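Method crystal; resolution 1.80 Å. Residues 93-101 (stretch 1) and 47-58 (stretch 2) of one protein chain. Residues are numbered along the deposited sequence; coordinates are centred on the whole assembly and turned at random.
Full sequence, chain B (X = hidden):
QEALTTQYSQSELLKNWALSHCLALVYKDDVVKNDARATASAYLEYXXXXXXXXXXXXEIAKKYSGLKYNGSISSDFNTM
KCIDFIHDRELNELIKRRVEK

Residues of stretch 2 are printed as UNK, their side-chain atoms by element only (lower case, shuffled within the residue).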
# COMPACT_ATOMS: atom_id res chain seq x y z
N GLU B 93 13.11 1.38 15.61
CA GLU B 93 14.07 0.93 16.63
C GLU B 93 14.27 -0.58 16.63
O GLU B 93 15.39 -1.05 16.76
CB GLU B 93 13.67 1.43 18.03
CG GLU B 93 13.72 2.95 18.16
CD GLU B 93 15.06 3.55 17.71
OE1 GLU B 93 16.13 3.10 18.17
OE2 GLU B 93 15.03 4.50 16.89
N LEU B 94 13.18 -1.33 16.46
CA LEU B 94 13.25 -2.79 16.34
C LEU B 94 14.20 -3.22 15.21
O LEU B 94 15.04 -4.11 15.38
CB LEU B 94 11.85 -3.35 16.04
CG LEU B 94 11.71 -4.85 15.75
CD1 LEU B 94 12.03 -5.70 17.02
CD2 LEU B 94 10.31 -5.18 15.24
N ILE B 95 14.05 -2.56 14.07
CA ILE B 95 14.86 -2.88 12.91
C ILE B 95 16.32 -2.49 13.15
O ILE B 95 17.24 -3.22 12.77
CB ILE B 95 14.25 -2.25 11.63
CG1 ILE B 95 12.93 -2.97 11.30
CG2 ILE B 95 15.24 -2.33 10.41
CD1 ILE B 95 12.03 -2.26 10.30
N LYS B 96 16.53 -1.33 13.76
CA LYS B 96 17.89 -0.85 14.00
C LYS B 96 18.63 -1.69 15.04
O LYS B 96 19.87 -1.84 14.95
CB LYS B 96 17.86 0.63 14.41
CG LYS B 96 19.23 1.32 14.41
CD LYS B 96 19.21 2.63 15.18
CE LYS B 96 18.23 3.63 14.58
NZ LYS B 96 18.16 4.83 15.46
N ARG B 97 17.87 -2.23 16.01
CA ARG B 97 18.37 -3.09 17.11
C ARG B 97 18.78 -4.46 16.67
O ARG B 97 19.39 -5.19 17.45
CB ARG B 97 17.25 -3.40 18.14
CG ARG B 97 17.05 -2.48 19.26
CD ARG B 97 16.41 -3.20 20.47
NE ARG B 97 15.05 -3.71 20.25
CZ ARG B 97 13.94 -2.97 20.21
NH1 ARG B 97 13.99 -1.64 20.31
NH2 ARG B 97 12.77 -3.56 20.02
N ARG B 98 18.37 -4.87 15.47
CA ARG B 98 18.34 -6.28 15.14
C ARG B 98 19.68 -7.00 15.35
O ARG B 98 20.76 -6.45 15.08
CB ARG B 98 17.82 -6.48 13.71
CG ARG B 98 18.80 -6.06 12.63
CD ARG B 98 18.19 -6.11 11.22
NE ARG B 98 19.22 -5.74 10.26
CZ ARG B 98 19.61 -4.49 10.00
NH1 ARG B 98 19.02 -3.44 10.57
NH2 ARG B 98 20.60 -4.28 9.13
N VAL B 99 19.60 -8.23 15.86
CA VAL B 99 20.80 -9.03 16.13
C VAL B 99 21.47 -9.49 14.84
O VAL B 99 22.70 -9.51 14.74
CB VAL B 99 20.44 -10.26 17.00
CG1 VAL B 99 21.65 -11.14 17.21
CG2 VAL B 99 19.89 -9.79 18.32
N GLU B 100 20.64 -9.86 13.87
CA GLU B 100 21.11 -10.33 12.56
C GLU B 100 21.19 -9.15 11.58
O GLU B 100 20.16 -8.73 11.02
CB GLU B 100 20.18 -11.44 12.04
CG GLU B 100 20.14 -12.66 12.96
CD GLU B 100 18.79 -13.37 13.01
OE1 GLU B 100 17.73 -12.70 12.93
OE2 GLU B 100 18.81 -14.62 13.16
N LYS B 101 22.39 -8.62 11.37
CA LYS B 101 22.54 -7.43 10.53
C LYS B 101 22.29 -7.73 9.04
O LYS B 101 21.77 -6.86 8.32
CB LYS B 101 23.92 -6.77 10.74
CG LYS B 101 24.14 -6.18 12.15
CD LYS B 101 22.98 -5.23 12.55
CE LYS B 101 23.20 -4.67 13.96
NZ LYS B 101 21.96 -4.03 14.50
OXT LYS B 101 22.61 -8.83 8.54
N UNK B 47 16.03 -11.35 3.14
CA UNK B 47 16.47 -11.04 4.52
C UNK B 47 17.43 -12.08 5.08
O UNK B 47 17.48 -13.22 4.60
N UNK B 48 18.23 -11.68 6.07
CA UNK B 48 19.16 -12.57 6.75
C UNK B 48 18.69 -12.80 8.20
O UNK B 48 19.42 -13.40 9.02
n UNK B 48 22.30 -14.51 2.81
c UNK B 48 21.21 -11.81 5.32
c UNK B 48 20.59 -11.99 6.74
c UNK B 48 21.97 -13.10 3.25
c UNK B 48 21.16 -13.13 4.54
N UNK B 49 17.47 -12.36 8.48
CA UNK B 49 16.90 -12.41 9.84
C UNK B 49 16.04 -13.64 10.02
O UNK B 49 15.43 -14.15 9.07
n UNK B 49 18.57 -8.97 8.65
c UNK B 49 16.06 -11.16 10.15
o UNK B 49 16.54 -9.46 7.82
c UNK B 49 17.31 -9.41 8.77
c UNK B 49 16.86 -9.83 10.18
N UNK B 50 15.94 -14.05 11.28
CA UNK B 50 15.07 -15.15 11.70
C UNK B 50 13.61 -14.72 11.61
O UNK B 50 13.30 -13.52 11.62
c UNK B 50 15.37 -15.54 13.15
o UNK B 50 16.69 -16.05 13.27
N UNK B 51 12.72 -15.70 11.56
CA UNK B 51 11.31 -15.40 11.30
C UNK B 51 10.67 -14.57 12.42
O UNK B 51 9.73 -13.80 12.18
c UNK B 51 10.50 -16.70 11.02
c UNK B 51 10.23 -17.51 12.34
c UNK B 51 9.22 -16.38 10.24
N UNK B 52 11.17 -14.70 13.64
CA UNK B 52 10.56 -13.97 14.76
C UNK B 52 10.64 -12.45 14.58
O UNK B 52 9.82 -11.75 15.16
o UNK B 52 12.54 -16.62 15.21
c UNK B 52 10.75 -15.78 16.60
c UNK B 52 11.56 -16.89 15.95
o UNK B 52 11.22 -18.07 16.20
c UNK B 52 11.14 -14.37 16.12
N UNK B 53 11.60 -11.92 13.82
CA UNK B 53 11.59 -10.46 13.63
C UNK B 53 10.37 -10.02 12.82
O UNK B 53 9.79 -8.98 13.08
c UNK B 53 14.39 -7.72 13.21
c UNK B 53 13.06 -10.06 11.57
c UNK B 53 12.92 -9.86 13.09
c UNK B 53 13.03 -8.38 13.55
N UNK B 54 9.97 -10.85 11.86
CA UNK B 54 8.76 -10.55 11.10
C UNK B 54 7.49 -10.71 11.95
O UNK B 54 6.54 -9.92 11.81
c UNK B 54 8.69 -11.45 9.85
o UNK B 54 13.40 -11.14 6.68
c UNK B 54 11.22 -10.32 7.22
c UNK B 54 12.18 -12.18 8.45
c UNK B 54 12.27 -11.23 7.45
c UNK B 54 10.07 -10.40 8.01
c UNK B 54 11.00 -12.26 9.23
c UNK B 54 9.95 -11.37 9.02
N UNK B 55 7.49 -11.71 12.84
CA UNK B 55 6.41 -11.87 13.82
C UNK B 55 6.29 -10.62 14.71
O UNK B 55 5.18 -10.20 15.05
c UNK B 55 6.65 -14.41 14.01
c UNK B 55 6.45 -14.73 12.70
c UNK B 55 6.95 -16.58 13.78
n UNK B 55 6.97 -15.59 14.65
n UNK B 55 6.64 -16.09 12.59
c UNK B 55 6.61 -13.10 14.72
N UNK B 56 7.43 -10.05 15.10
CA UNK B 56 7.40 -8.84 15.94
C UNK B 56 6.94 -7.60 15.14
O UNK B 56 6.22 -6.76 15.66
c UNK B 56 8.71 -7.56 17.74
o UNK B 56 7.34 -9.10 19.04
c UNK B 56 8.77 -8.58 16.57
o UNK B 56 7.59 -7.04 19.77
c UNK B 56 7.81 -7.93 18.91
N UNK B 57 7.40 -7.48 13.90
CA UNK B 57 6.90 -6.43 13.00
C UNK B 57 5.36 -6.53 12.89
O UNK B 57 4.65 -5.52 13.00
c UNK B 57 7.56 -6.49 11.62
c UNK B 57 6.88 -5.48 10.65
c UNK B 57 9.05 -6.15 11.77
c UNK B 57 9.93 -6.37 10.49
N UNK B 58 4.87 -7.74 12.70
CA UNK B 58 3.41 -8.00 12.74
C UNK B 58 2.74 -7.55 14.04
O UNK B 58 1.64 -6.97 13.98
c UNK B 58 1.63 -9.82 12.64
o UNK B 58 1.26 -10.44 13.67
c UNK B 58 3.11 -9.48 12.48
o UNK B 58 0.83 -9.49 11.73

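Position 47 has no side-chain atoms and is Gly47. It lies out of reach of stretch 1, and an ideal CB here would fall 2.2 Å from the hydroxyl oxygen of the ring at position 54, so the bare backbone fits the space.

Position 48 carries four carbons in a row ending in nitrogen. The end of the chain leads away from stretch 1, but both backbone and CB lie near it, the O of position 48 being 3.7 Å from Glu100 CB and its CB 4.2 Å from Lys101 OXT. This is Lys48, its charged tip in an exposed setting.

Position 49 has three carbons, the third bearing one oxygen and one nitrogen, an amide on a two-carbon arm; the nitrogen lies 2.9 Å from Glu100 O. This is Gln49, whose amide can donate and accept at once. Gln49 NE2 donates to Glu100 O almost linearly (174°), and Gln49 OE1 takes a weak bond from Lys48 N at 3.3 Å.

At position 50 a single carbon carries one oxygen, which lies 2.6 Å from Glu100 OE2, while the backbone N lies 2.8 Å from Glu100 OE1: Ser50. The short hydroxyl stays beside its own backbone NH, so one carboxylate can engage both: Ser50 N donates to Glu100 OE1 and Ser50 OG to Glu100 OE2.

Position 51 shows three carbons forked at the first, Val51. It points away from stretch 1 and is buried, as suits a compact apolar group.

Position 52 has three carbons, the third with two oxygens: Glu52. It is exposed, where a charge is easily solvated, and makes no contact with stretch 1.

Position 53 holds four carbons, forked at the first, with one arm two carbons long. It points toward stretch 1; the end carbon of the longer arm reaches Arg98 CB at 3.7 Å, and the carbon before it lies 4.4 Å from Leu94 CG. This is Ile53, the two carbons being CD1 and CG1.

Position 54 has one carbon and then a six-carbon ring bearing an oxygen, Tyr54. Its CA-to-CB bond points away from stretch 1, and the buried ring brings its hydroxyl over Gly47.

At position 55 one carbon leads to a five-membered ring of three carbons and two nitrogens: His55. It is out of reach of stretch 1, and NE2 is hydrogen-bonded elsewhere in the structure.

Position 56 has three carbons ending in two oxygens; its second carbon lies 3.8 Å from Leu94 CD2. This is Glu56, meeting stretch 1 with its aliphatic part, through CG.

Position 57 repeats the four-carbon fork with one longer arm, whose first carbon lies 3.8 Å from Leu94 CD2: Ile57, the carbon being CG1, an apolar match in a buried place.

Position 58 has two carbons, the second with two oxygens: Asp58. It makes no contact with stretch 1; its OD1 is hydrogen-bonded elsewhere in the structure.

The contact thus has two parts. Along the helix, Leu94 packs against Ile53, Glu56 and Ile57. Before the helix, Glu100 is held through its backbone oxygen by Gln49 and through its carboxylate by Ser50. Arg98 braces the terminal segment from within, donating from NH1 to Ile95 O at 2.8 Å and from NH2 to Lys101 O at 2.9 Å.

Stretch 2 47-58: GKQSVEIYHEID
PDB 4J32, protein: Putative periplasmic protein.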